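Glycosyl hydrolases family 31 family protein (Aspergillus niger, PDB 6DRU) catalyses the hydrolytic release of alpha-xylose from the non-reducing terminal glucose of xyloglucan oligosaccharides, as a family 31 alpha-xylosidase. Local coordinates at the interface of chains A and B and the interface of chains A and C. Residues are numbered along the deposited sequence; one frame, centred on the assembly and turned at random. Chains: chain A/B/C, Glycosyl hydrolases family 31 family protein.

Contact 1: the interface of chains A and B. Residues chain A 353-355, 407, 420, 423; chain B 350-351.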
loop_
_atom_site.group_PDB
_atom_site.type_symbol
_atom_site.label_atom_id
_atom_site.label_comp_id
_atom_site.label_asym_id
_atom_site.label_seq_id
_atom_site.Cartn_x
_atom_site.Cartn_y
_atom_site.Cartn_z
ATOM N N THR A 353 1.854 -21.124 -0.044
ATOM C CA THR A 353 3.054 -21.743 -0.593
ATOM C C THR A 353 4.061 -20.680 -1.010
ATOM O O THR A 353 3.698 -19.631 -1.548
ATOM C CB THR A 353 2.695 -22.622 -1.792
ATOM O OG1 THR A 353 1.821 -21.902 -2.673
ATOM C CG2 THR A 353 2.008 -23.897 -1.329
ATOM N N THR A 354 5.339 -20.964 -0.764
ATOM C CA THR A 354 6.407 -20.005 -1.016
ATOM C C THR A 354 7.224 -20.318 -2.262
ATOM O O THR A 354 7.809 -19.401 -2.849
ATOM C CB THR A 354 7.344 -19.931 0.193
ATOM O OG1 THR A 354 7.797 -21.249 0.530
ATOM C CG2 THR A 354 6.615 -19.339 1.389
ATOM N N ASP A 355 7.284 -21.583 -2.680
ATOM C CA ASP A 355 8.001 -21.964 -3.891
ATOM C C ASP A 355 7.597 -23.375 -4.303
ATOM O O ASP A 355 6.571 -23.889 -3.846
ATOM C CB ASP A 355 9.517 -21.879 -3.679
ATOM C CG ASP A 355 10.277 -21.567 -4.961
ATOM O OD1 ASP A 355 9.786 -21.928 -6.053
ATOM O OD2 ASP A 355 11.371 -20.968 -4.874
ATOM N N GLU A 407 11.027 -17.751 -9.198
ATOM C CA GLU A 407 10.042 -18.605 -8.556
ATOM C C GLU A 407 9.806 -19.865 -9.384
ATOM O O GLU A 407 10.293 -20.004 -10.509
ATOM C CB GLU A 407 8.730 -17.847 -8.342
ATOM C CG GLU A 407 8.637 -17.131 -7.005
ATOM C CD GLU A 407 8.477 -18.089 -5.837
ATOM O OE1 GLU A 407 8.230 -19.291 -6.073
ATOM O OE2 GLU A 407 8.600 -17.639 -4.679
ATOM N N PHE A 420 7.450 -14.015 -12.357
ATOM C CA PHE A 420 6.648 -14.065 -11.143
ATOM C C PHE A 420 7.393 -13.347 -10.025
ATOM O O PHE A 420 8.582 -13.597 -9.799
ATOM C CB PHE A 420 6.357 -15.514 -10.747
ATOM C CG PHE A 420 5.335 -16.194 -11.620
ATOM C CD1 PHE A 420 3.978 -16.004 -11.404
ATOM C CD2 PHE A 420 5.730 -17.036 -12.649
ATOM C CE1 PHE A 420 3.037 -16.632 -12.203
ATOM C CE2 PHE A 420 4.792 -17.668 -13.450
ATOM C CZ PHE A 420 3.446 -17.465 -13.227
ATOM N N PRO A 423 8.493 -13.517 -3.404
ATOM C CA PRO A 423 7.435 -13.414 -2.390
ATOM C C PRO A 423 7.863 -12.591 -1.181
ATOM O O PRO A 423 8.945 -12.790 -0.622
ATOM C CB PRO A 423 7.179 -14.874 -2.005
ATOM C CG PRO A 423 8.508 -15.530 -2.199
ATOM C CD PRO A 423 9.178 -14.821 -3.356
ATOM N N GLY B 350 5.207 -14.840 -5.160
ATOM C CA GLY B 350 5.411 -16.247 -4.914
ATOM C C GLY B 350 5.262 -17.056 -6.186
ATOM O O GLY B 350 5.287 -16.516 -7.296
ATOM N N PRO B 351 5.105 -18.376 -6.048
ATOM C CA PRO B 351 4.993 -19.224 -7.248
ATOM C C PRO B 351 3.799 -18.881 -8.122
ATOM O O PRO B 351 3.854 -19.090 -9.341
ATOM C CB PRO B 351 4.884 -20.641 -6.665
ATOM C CG PRO B 351 4.387 -20.442 -5.270
ATOM C CD PRO B 351 5.000 -19.157 -4.805
#

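Contact 2: the interface of chains A and C. Residues chain A 121, 200, 205, 207; chain C 166, 168.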
loop_
_atom_site.group_PDB
_atom_site.type_symbol
_atom_site.label_atom_id
_atom_site.label_comp_id
_atom_site.label_asym_id
_atom_site.label_seq_id
_atom_site.Cartn_x
_atom_site.Cartn_y
_atom_site.Cartn_z
ATOM N N LEU A 121 18.199 16.019 -1.890
ATOM C CA LEU A 121 17.176 15.458 -1.027
ATOM C C LEU A 121 17.720 15.289 0.388
ATOM O O LEU A 121 18.932 15.318 0.627
ATOM C CB LEU A 121 16.686 14.116 -1.573
ATOM C CG LEU A 121 16.243 14.117 -3.039
ATOM C CD1 LEU A 121 16.288 12.708 -3.626
ATOM C CD2 LEU A 121 14.856 14.727 -3.186
ATOM N N GLU A 200 24.008 1.613 -2.784
ATOM C CA GLU A 200 24.449 2.473 -3.879
ATOM C C GLU A 200 25.831 3.020 -3.548
ATOM O O GLU A 200 25.968 3.890 -2.681
ATOM C CB GLU A 200 23.471 3.619 -4.118
ATOM C CG GLU A 200 22.090 3.203 -4.559
ATOM C CD GLU A 200 21.199 4.399 -4.834
ATOM O OE1 GLU A 200 21.695 5.543 -4.737
ATOM O OE2 GLU A 200 20.006 4.198 -5.140
ATOM N N ARG A 205 28.007 9.783 -3.927
ATOM C CA ARG A 205 27.068 9.534 -2.842
ATOM C C ARG A 205 26.995 8.045 -2.545
ATOM O O ARG A 205 26.878 7.231 -3.466
ATOM C CB ARG A 205 25.668 10.051 -3.182
ATOM C CG ARG A 205 24.641 9.742 -2.104
ATOM C CD ARG A 205 23.260 10.237 -2.483
ATOM N NE ARG A 205 22.730 9.498 -3.622
ATOM C CZ ARG A 205 21.489 9.620 -4.078
ATOM N NH1 ARG A 205 20.646 10.462 -3.492
ATOM N NH2 ARG A 205 21.092 8.901 -5.119
ATOM N N ARG A 207 24.548 5.429 -0.606
ATOM C CA ARG A 207 23.165 5.400 -0.150
ATOM C C ARG A 207 22.757 3.986 0.235
ATOM O O ARG A 207 22.967 3.042 -0.532
ATOM C CB ARG A 207 22.216 5.941 -1.223
ATOM C CG ARG A 207 20.770 5.981 -0.779
ATOM C CD ARG A 207 19.875 6.582 -1.843
ATOM N NE ARG A 207 19.362 7.888 -1.442
ATOM C CZ ARG A 207 18.419 8.553 -2.101
ATOM N NH1 ARG A 207 17.882 8.032 -3.196
ATOM N NH2 ARG A 207 18.011 9.737 -1.665
ATOM N N VAL C 166 24.279 6.925 -9.606
ATOM C CA VAL C 166 22.844 6.686 -9.537
ATOM C C VAL C 166 22.146 8.036 -9.596
ATOM O O VAL C 166 22.470 8.941 -8.818
ATOM C CB VAL C 166 22.449 5.914 -8.268
ATOM C CG1 VAL C 166 20.936 5.806 -8.171
ATOM C CG2 VAL C 166 23.079 4.537 -8.278
ATOM N N ASP C 168 18.584 9.804 -9.299
ATOM C CA ASP C 168 17.181 9.726 -8.921
ATOM C C ASP C 168 16.336 10.591 -9.847
ATOM O O ASP C 168 16.719 11.711 -10.197
ATOM C CB ASP C 168 16.995 10.172 -7.472
ATOM C CG ASP C 168 17.950 9.478 -6.520
ATOM O OD1 ASP C 168 18.021 8.233 -6.551
ATOM O OD2 ASP C 168 18.634 10.180 -5.745
#

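Contact 1: the interface of chains A and B
The carboxylate end of A:Glu407 lies against the peptide link that joins B:Gly350 to B:Pro351, a case of a flat acidic group used as a packing surface. Its oxygen OE1 sits 3.3 Å from the tertiary amide nitrogen N of B:Pro351, which as a proline nitrogen carries no hydrogen, so the approach is one of van der Waals packing. The other oxygen, OE2, lies over the backbone of B:Gly350, 3.5 Å from its CA. A bend at chi2 (-71°) turns the acid end of A:Glu407 along this link.

Around that core, further chain A groups border the proline. The main-chain carbonyl O of A:Thr354 reaches the pyrrolidine carbon CD of B:Pro351 at 3.4 Å, and A:Thr353 brings its hydroxyl OG1 near CG of the same ring. Farther along, the carbonyl O of B:Pro351 stands 3.7 Å above one face of the A:Phe420 ring, displaced toward the rim near CD1. A:Pro423 borders the glycine, with its CB 3.7 Å from B:Gly350 CA.

The interface is two-fold symmetric and this patch has a twin; the pairing may or may not persist in solution. The chain A surface consists of loops and the start of strand 355-357 within the family 31 TIM-barrel domain, and the centre of the contact lies about 16 Å from A:Asp395, the catalytic nucleophile.

Contact 2: the interface of chains A and C
In A:Arg205 the chain runs out with CG opposite the backbone N (chi1 177°), then bends at chi3 (67°) to present its guanidinium end to C:Asp168 across the interface. A:Arg207, on the same strand 205-210, starts out in the same way and bends at chi3 in the other sense (-111°), bringing its own guanidinium beside that of A:Arg205.

The grip of A:Arg205 illustrates an end-on fork that converges on one oxygen. Its terminal nitrogens NH1 and NH2 both donate to carboxylate oxygen OD2 of C:Asp168, at 3.0 Å and 2.8 Å respectively. NH1 meets this oxygen nearly along its C-O axis, whereas NH2 comes from the syn side, tilted out of the carboxylate plane. The acceptor stays close to the guanidinium plane, although neither bond is straight. A:Arg207 adds a longer salt bridge, with NH1 3.4 Å from OD1 of C:Asp168.

The guanidinium groups are layered: NH1 of A:Arg205 lies 3.2 Å above the centre of the A:Arg207 group. Both gather round the carboxylate of C:Asp168, and A:Glu200 adds a second acidic partner from within chain A, its OE1 forming a salt bridge with A:Arg205 NH2 at 3.4 Å, which would help position the first-shell arginine. The same acid also packs at about a right angle against C:Val166, whose CG1 lies 3.6 Å from A:Glu200 CD. A:Leu121 CD1 borders the aspartate loosely.

This two-fold symmetric interface may or may not persist in solution. The patch joins strands 197-201 and 205-210 of chain A to strand 166-169 of chain C, in the beta-rich N-terminal region typical of family 31 enzymes.

Contact 1 and contact 2 lie about 31 Å apart; the patches given share no residues and use different parts of chain A toward chains B and C. Contact 1 uses loops around the catalytic barrel, whereas contact 2 uses strands of the N-terminal part. Each belongs to a two-fold interface, and together the two kinds can link the four copies of the deposited assembly. The centre of contact 1 lies about 18 Å from A:Asp487, the proton donor, against about 30 Å for contact 2. Neither distance shows that assembly affects catalysis, and the four-copy assembly may not form in solution.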